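Local coordinates for protein pullulanase (Klebsiella oxytoca, PDB 2YOC) that hydrolyses the alpha-1,6-glucosidic links of pullulan and related branched dextrins as a secreted glycosyl hydrolase, at residues N816-I830 and L840-V854. Numbering follows the deposited sequence.
Sequences NYVSKHDNQTLWDMI and LATRVRMQAVSLATV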
# COMPACT_ATOMS: atom_id res chain seq x y z
N ASN B 816 2.70 -26.66 -7.76
CA ASN B 816 4.00 -26.01 -7.67
C ASN B 816 5.05 -26.81 -8.44
O ASN B 816 5.01 -28.05 -8.50
CB ASN B 816 4.41 -25.81 -6.21
CG ASN B 816 3.77 -24.60 -5.58
OD1 ASN B 816 3.65 -23.52 -6.19
ND2 ASN B 816 3.36 -24.76 -4.32
N TYR B 817 5.99 -26.09 -9.05
CA TYR B 817 7.04 -26.70 -9.85
C TYR B 817 8.20 -25.76 -10.06
O TYR B 817 8.04 -24.54 -9.94
CB TYR B 817 6.49 -27.23 -11.19
CG TYR B 817 6.09 -26.18 -12.20
CD1 TYR B 817 5.07 -25.26 -11.93
CD2 TYR B 817 6.64 -26.17 -13.48
CE1 TYR B 817 4.68 -24.31 -12.87
CE2 TYR B 817 6.25 -25.23 -14.44
CZ TYR B 817 5.25 -24.32 -14.14
OH TYR B 817 4.88 -23.40 -15.11
N VAL B 818 9.38 -26.33 -10.34
CA VAL B 818 10.58 -25.54 -10.62
C VAL B 818 11.26 -26.01 -11.91
O VAL B 818 12.31 -25.50 -12.30
CB VAL B 818 11.55 -25.37 -9.41
CG1 VAL B 818 11.04 -24.29 -8.46
CG2 VAL B 818 11.80 -26.68 -8.67
N SER B 819 10.65 -27.01 -12.57
CA SER B 819 11.09 -27.56 -13.85
C SER B 819 9.91 -28.24 -14.50
O SER B 819 9.04 -28.74 -13.80
CB SER B 819 12.25 -28.52 -13.68
OG SER B 819 13.21 -28.34 -14.72
N LYS B 820 9.86 -28.22 -15.85
CA LYS B 820 8.82 -28.74 -16.71
C LYS B 820 9.46 -28.91 -18.08
O LYS B 820 10.55 -28.38 -18.28
CB LYS B 820 7.68 -27.72 -16.78
CG LYS B 820 6.32 -28.27 -17.22
CD LYS B 820 5.34 -27.16 -17.46
CE LYS B 820 3.94 -27.64 -17.51
NZ LYS B 820 3.00 -26.50 -17.76
N HIS B 821 8.81 -29.62 -19.02
CA HIS B 821 9.35 -29.84 -20.38
C HIS B 821 9.65 -28.51 -21.10
O HIS B 821 10.73 -28.35 -21.69
CB HIS B 821 8.38 -30.74 -21.22
CG HIS B 821 7.04 -30.12 -21.49
ND1 HIS B 821 6.07 -30.10 -20.54
CD2 HIS B 821 6.60 -29.45 -22.58
CE1 HIS B 821 5.05 -29.43 -21.08
NE2 HIS B 821 5.34 -29.03 -22.31
N ASP B 822 8.72 -27.55 -21.00
CA ASP B 822 8.84 -26.24 -21.63
C ASP B 822 9.81 -25.39 -20.83
O ASP B 822 9.93 -25.60 -19.61
CB ASP B 822 7.46 -25.56 -21.79
CG ASP B 822 6.54 -25.63 -20.59
OD1 ASP B 822 6.93 -25.13 -19.52
OD2 ASP B 822 5.41 -26.13 -20.74
N ASN B 823 10.53 -24.46 -21.50
CA ASN B 823 11.53 -23.61 -20.85
C ASN B 823 12.76 -24.36 -20.34
O ASN B 823 12.81 -25.60 -20.42
CB ASN B 823 10.91 -22.70 -19.80
CG ASN B 823 10.02 -21.67 -20.41
OD1 ASN B 823 10.43 -20.88 -21.28
ND2 ASN B 823 8.77 -21.67 -19.99
N GLN B 824 13.77 -23.61 -19.85
CA GLN B 824 15.08 -24.13 -19.41
C GLN B 824 14.97 -25.16 -18.27
O GLN B 824 14.10 -25.00 -17.39
CB GLN B 824 15.99 -22.98 -18.96
CG GLN B 824 16.34 -21.93 -20.01
CD GLN B 824 15.35 -20.79 -20.24
OE1 GLN B 824 14.20 -20.76 -19.74
NE2 GLN B 824 15.76 -19.84 -21.07
N THR B 825 15.86 -26.22 -18.27
CA THR B 825 15.81 -27.15 -17.14
C THR B 825 16.32 -26.43 -15.90
O THR B 825 17.10 -25.45 -16.02
CB THR B 825 16.61 -28.45 -17.34
OG1 THR B 825 18.02 -28.24 -17.28
CG2 THR B 825 16.21 -29.24 -18.54
N LEU B 826 15.90 -26.89 -14.70
CA LEU B 826 16.33 -26.30 -13.43
C LEU B 826 17.86 -26.12 -13.40
O LEU B 826 18.32 -25.01 -13.11
CB LEU B 826 15.83 -27.12 -12.24
CG LEU B 826 16.18 -26.59 -10.86
CD1 LEU B 826 15.69 -25.14 -10.66
CD2 LEU B 826 15.68 -27.54 -9.78
N TRP B 827 18.62 -27.19 -13.74
CA TRP B 827 20.08 -27.17 -13.80
C TRP B 827 20.57 -26.08 -14.73
O TRP B 827 21.45 -25.30 -14.36
CB TRP B 827 20.61 -28.52 -14.26
CG TRP B 827 22.11 -28.55 -14.33
CD1 TRP B 827 22.87 -28.35 -15.44
CD2 TRP B 827 23.01 -28.70 -13.24
NE1 TRP B 827 24.20 -28.40 -15.10
CE2 TRP B 827 24.32 -28.61 -13.75
CE3 TRP B 827 22.85 -28.92 -11.86
CZ2 TRP B 827 25.46 -28.74 -12.95
CZ3 TRP B 827 23.97 -29.05 -11.06
CH2 TRP B 827 25.26 -28.96 -11.60
N ASP B 828 20.01 -26.03 -15.96
CA ASP B 828 20.39 -25.02 -16.94
C ASP B 828 20.18 -23.60 -16.37
O ASP B 828 21.09 -22.78 -16.43
CB ASP B 828 19.72 -25.28 -18.30
CG ASP B 828 20.25 -26.50 -19.06
OD1 ASP B 828 21.14 -27.20 -18.52
OD2 ASP B 828 19.78 -26.76 -20.20
N MSE B 829 19.05 -23.37 -15.72
CA MSE B 829 18.75 -22.09 -15.05
C MSE B 829 19.77 -21.74 -13.97
O MSE B 829 20.20 -20.59 -13.90
CB MSE B 829 17.34 -22.11 -14.47
CG MSE B 829 16.29 -22.08 -15.54
SE MSE B 829 16.22 -20.36 -16.46
CE MSE B 829 14.62 -19.71 -15.48
N ILE B 830 20.18 -22.74 -13.14
CA ILE B 830 21.20 -22.53 -12.11
C ILE B 830 22.53 -22.19 -12.80
O ILE B 830 23.14 -21.18 -12.44
CB ILE B 830 21.29 -23.72 -11.10
CG1 ILE B 830 19.98 -23.87 -10.30
CG2 ILE B 830 22.52 -23.61 -10.14
CD1 ILE B 830 19.77 -25.26 -9.67
N LEU B 840 30.56 -27.08 -8.12
CA LEU B 840 29.66 -28.18 -8.51
C LEU B 840 28.84 -28.71 -7.34
O LEU B 840 27.62 -28.84 -7.48
CB LEU B 840 30.45 -29.30 -9.22
CG LEU B 840 29.65 -30.47 -9.86
CD1 LEU B 840 28.65 -30.00 -10.90
CD2 LEU B 840 30.58 -31.44 -10.53
N ALA B 841 29.50 -28.93 -6.18
CA ALA B 841 28.90 -29.41 -4.93
C ALA B 841 27.76 -28.53 -4.40
O ALA B 841 26.71 -29.06 -3.98
CB ALA B 841 29.97 -29.57 -3.86
N THR B 842 27.96 -27.19 -4.41
CA THR B 842 26.93 -26.25 -3.93
C THR B 842 25.78 -26.12 -4.93
O THR B 842 24.63 -25.95 -4.53
CB THR B 842 27.52 -24.89 -3.52
OG1 THR B 842 27.75 -24.13 -4.69
CG2 THR B 842 28.80 -25.02 -2.68
N ARG B 843 26.09 -26.21 -6.24
CA ARG B 843 25.08 -26.14 -7.29
C ARG B 843 24.18 -27.38 -7.23
O ARG B 843 22.98 -27.25 -7.48
CB ARG B 843 25.73 -25.95 -8.68
CG ARG B 843 26.58 -24.68 -8.80
CD ARG B 843 26.91 -24.33 -10.24
NE ARG B 843 27.61 -23.05 -10.32
CZ ARG B 843 27.75 -22.32 -11.42
NH1 ARG B 843 27.26 -22.75 -12.57
NH2 ARG B 843 28.38 -21.16 -11.37
N VAL B 844 24.73 -28.57 -6.86
CA VAL B 844 23.93 -29.80 -6.70
C VAL B 844 22.93 -29.57 -5.57
O VAL B 844 21.74 -29.80 -5.75
CB VAL B 844 24.77 -31.09 -6.50
CG1 VAL B 844 23.90 -32.26 -6.04
CG2 VAL B 844 25.51 -31.45 -7.77
N ARG B 845 23.41 -29.04 -4.45
CA ARG B 845 22.56 -28.68 -3.32
C ARG B 845 21.58 -27.54 -3.73
O ARG B 845 20.42 -27.60 -3.36
CB ARG B 845 23.40 -28.33 -2.07
CG ARG B 845 23.92 -29.57 -1.34
CD ARG B 845 24.62 -29.20 -0.04
NE ARG B 845 24.89 -30.38 0.79
CZ ARG B 845 24.17 -30.73 1.86
NH1 ARG B 845 23.13 -29.99 2.24
NH2 ARG B 845 24.48 -31.82 2.55
N MSE B 846 22.01 -26.57 -4.59
CA MSE B 846 21.14 -25.51 -5.10
C MSE B 846 19.91 -26.10 -5.82
O MSE B 846 18.79 -25.62 -5.61
CB MSE B 846 21.89 -24.57 -6.05
CG MSE B 846 22.57 -23.41 -5.36
SE MSE B 846 23.69 -22.49 -6.66
CE MSE B 846 23.90 -20.76 -5.80
N GLN B 847 20.12 -27.17 -6.62
CA GLN B 847 19.05 -27.88 -7.31
C GLN B 847 18.07 -28.48 -6.26
O GLN B 847 16.86 -28.26 -6.35
CB GLN B 847 19.64 -28.98 -8.23
CG GLN B 847 18.62 -29.77 -9.06
CD GLN B 847 18.68 -29.48 -10.54
OE1 GLN B 847 19.29 -28.50 -10.97
NE2 GLN B 847 18.06 -30.33 -11.36
N ALA B 848 18.61 -29.17 -5.26
CA ALA B 848 17.86 -29.81 -4.20
C ALA B 848 17.06 -28.82 -3.37
O ALA B 848 15.89 -29.08 -3.06
CB ALA B 848 18.80 -30.58 -3.31
N VAL B 849 17.68 -27.68 -3.03
CA VAL B 849 17.11 -26.58 -2.26
C VAL B 849 15.91 -26.05 -3.04
O VAL B 849 14.82 -25.89 -2.47
CB VAL B 849 18.19 -25.50 -1.99
CG1 VAL B 849 17.58 -24.13 -1.70
CG2 VAL B 849 19.11 -25.93 -0.85
N SER B 850 16.10 -25.81 -4.36
CA SER B 850 15.06 -25.34 -5.27
C SER B 850 13.87 -26.31 -5.22
O SER B 850 12.74 -25.88 -4.99
CB SER B 850 15.60 -25.24 -6.69
OG SER B 850 16.72 -24.38 -6.72
N LEU B 851 14.16 -27.62 -5.35
CA LEU B 851 13.16 -28.67 -5.33
C LEU B 851 12.46 -28.83 -3.98
O LEU B 851 11.29 -29.21 -3.95
CB LEU B 851 13.74 -29.99 -5.86
CG LEU B 851 14.12 -30.00 -7.36
CD1 LEU B 851 15.23 -30.98 -7.64
CD2 LEU B 851 12.93 -30.34 -8.25
N ALA B 852 13.14 -28.51 -2.86
CA ALA B 852 12.57 -28.65 -1.51
C ALA B 852 11.35 -27.78 -1.27
O ALA B 852 10.44 -28.18 -0.54
CB ALA B 852 13.64 -28.35 -0.47
N THR B 853 11.32 -26.59 -1.92
CA THR B 853 10.24 -25.61 -1.82
C THR B 853 8.91 -26.20 -2.36
O THR B 853 7.85 -25.91 -1.84
CB THR B 853 10.66 -24.25 -2.44
OG1 THR B 853 10.74 -24.35 -3.85
CG2 THR B 853 11.99 -23.75 -1.93
N VAL B 854 9.01 -27.07 -3.38
CA VAL B 854 7.91 -27.79 -4.04
C VAL B 854 7.58 -29.02 -3.22
O VAL B 854 6.45 -29.18 -2.78
CB VAL B 854 8.34 -28.18 -5.48
CG1 VAL B 854 7.35 -29.14 -6.12
CG2 VAL B 854 8.57 -26.95 -6.36
O HOH W 1 3.88 -27.46 -3.07
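Trp827 meets Gln847 with the edge of its indole: Gln847 OE1 lies in the ring plane, 3.7 Å from Trp827 CE3, and the amide is turned 56° from the ring. Further round the same rim, Leu840 comes in roughly perpendicular to the indole and sets CD1 3.6 Å from Trp827 CH2, while the backbone N of Val844 also lies near the plane; Gln847, Arg843, Val844 and Leu840 form the hole that takes Trp827 as a knob. Gln847 reaches Trp827 because its chain leaves with CG anti to the backbone N (chi1 -178°) and then bends at chi2, 110°. Gln847 OE1 comes to 3.1 Å from Trp827 N, but at an angle too poor for a hydrogen bond; the amide's strongest polar partner is Ser867. One turn on, Ile830 is a second knob, among Arg843, Met846, Gln847 and Ser850, with CG2 3.8 Å from the selenium, SE, of selenomethionine Met846. The Leu826 and Gln847 side chains run antiparallel alongside one another, and Leu826 CD2 lies 3.8 Å from Leu851 CG. In the loop, Val818 CG2 sits 3.9 Å from Leu851 CD2, and Val854 packs on the backbone of Asn816 and Tyr817. Helix 840-855 lies in sequence between the seventh and eighth barrel strands, 814-816 and 860-864, in a beta-alpha-beta crossover of the (beta/alpha)8 barrel characteristic of alpha-amylase-family enzymes.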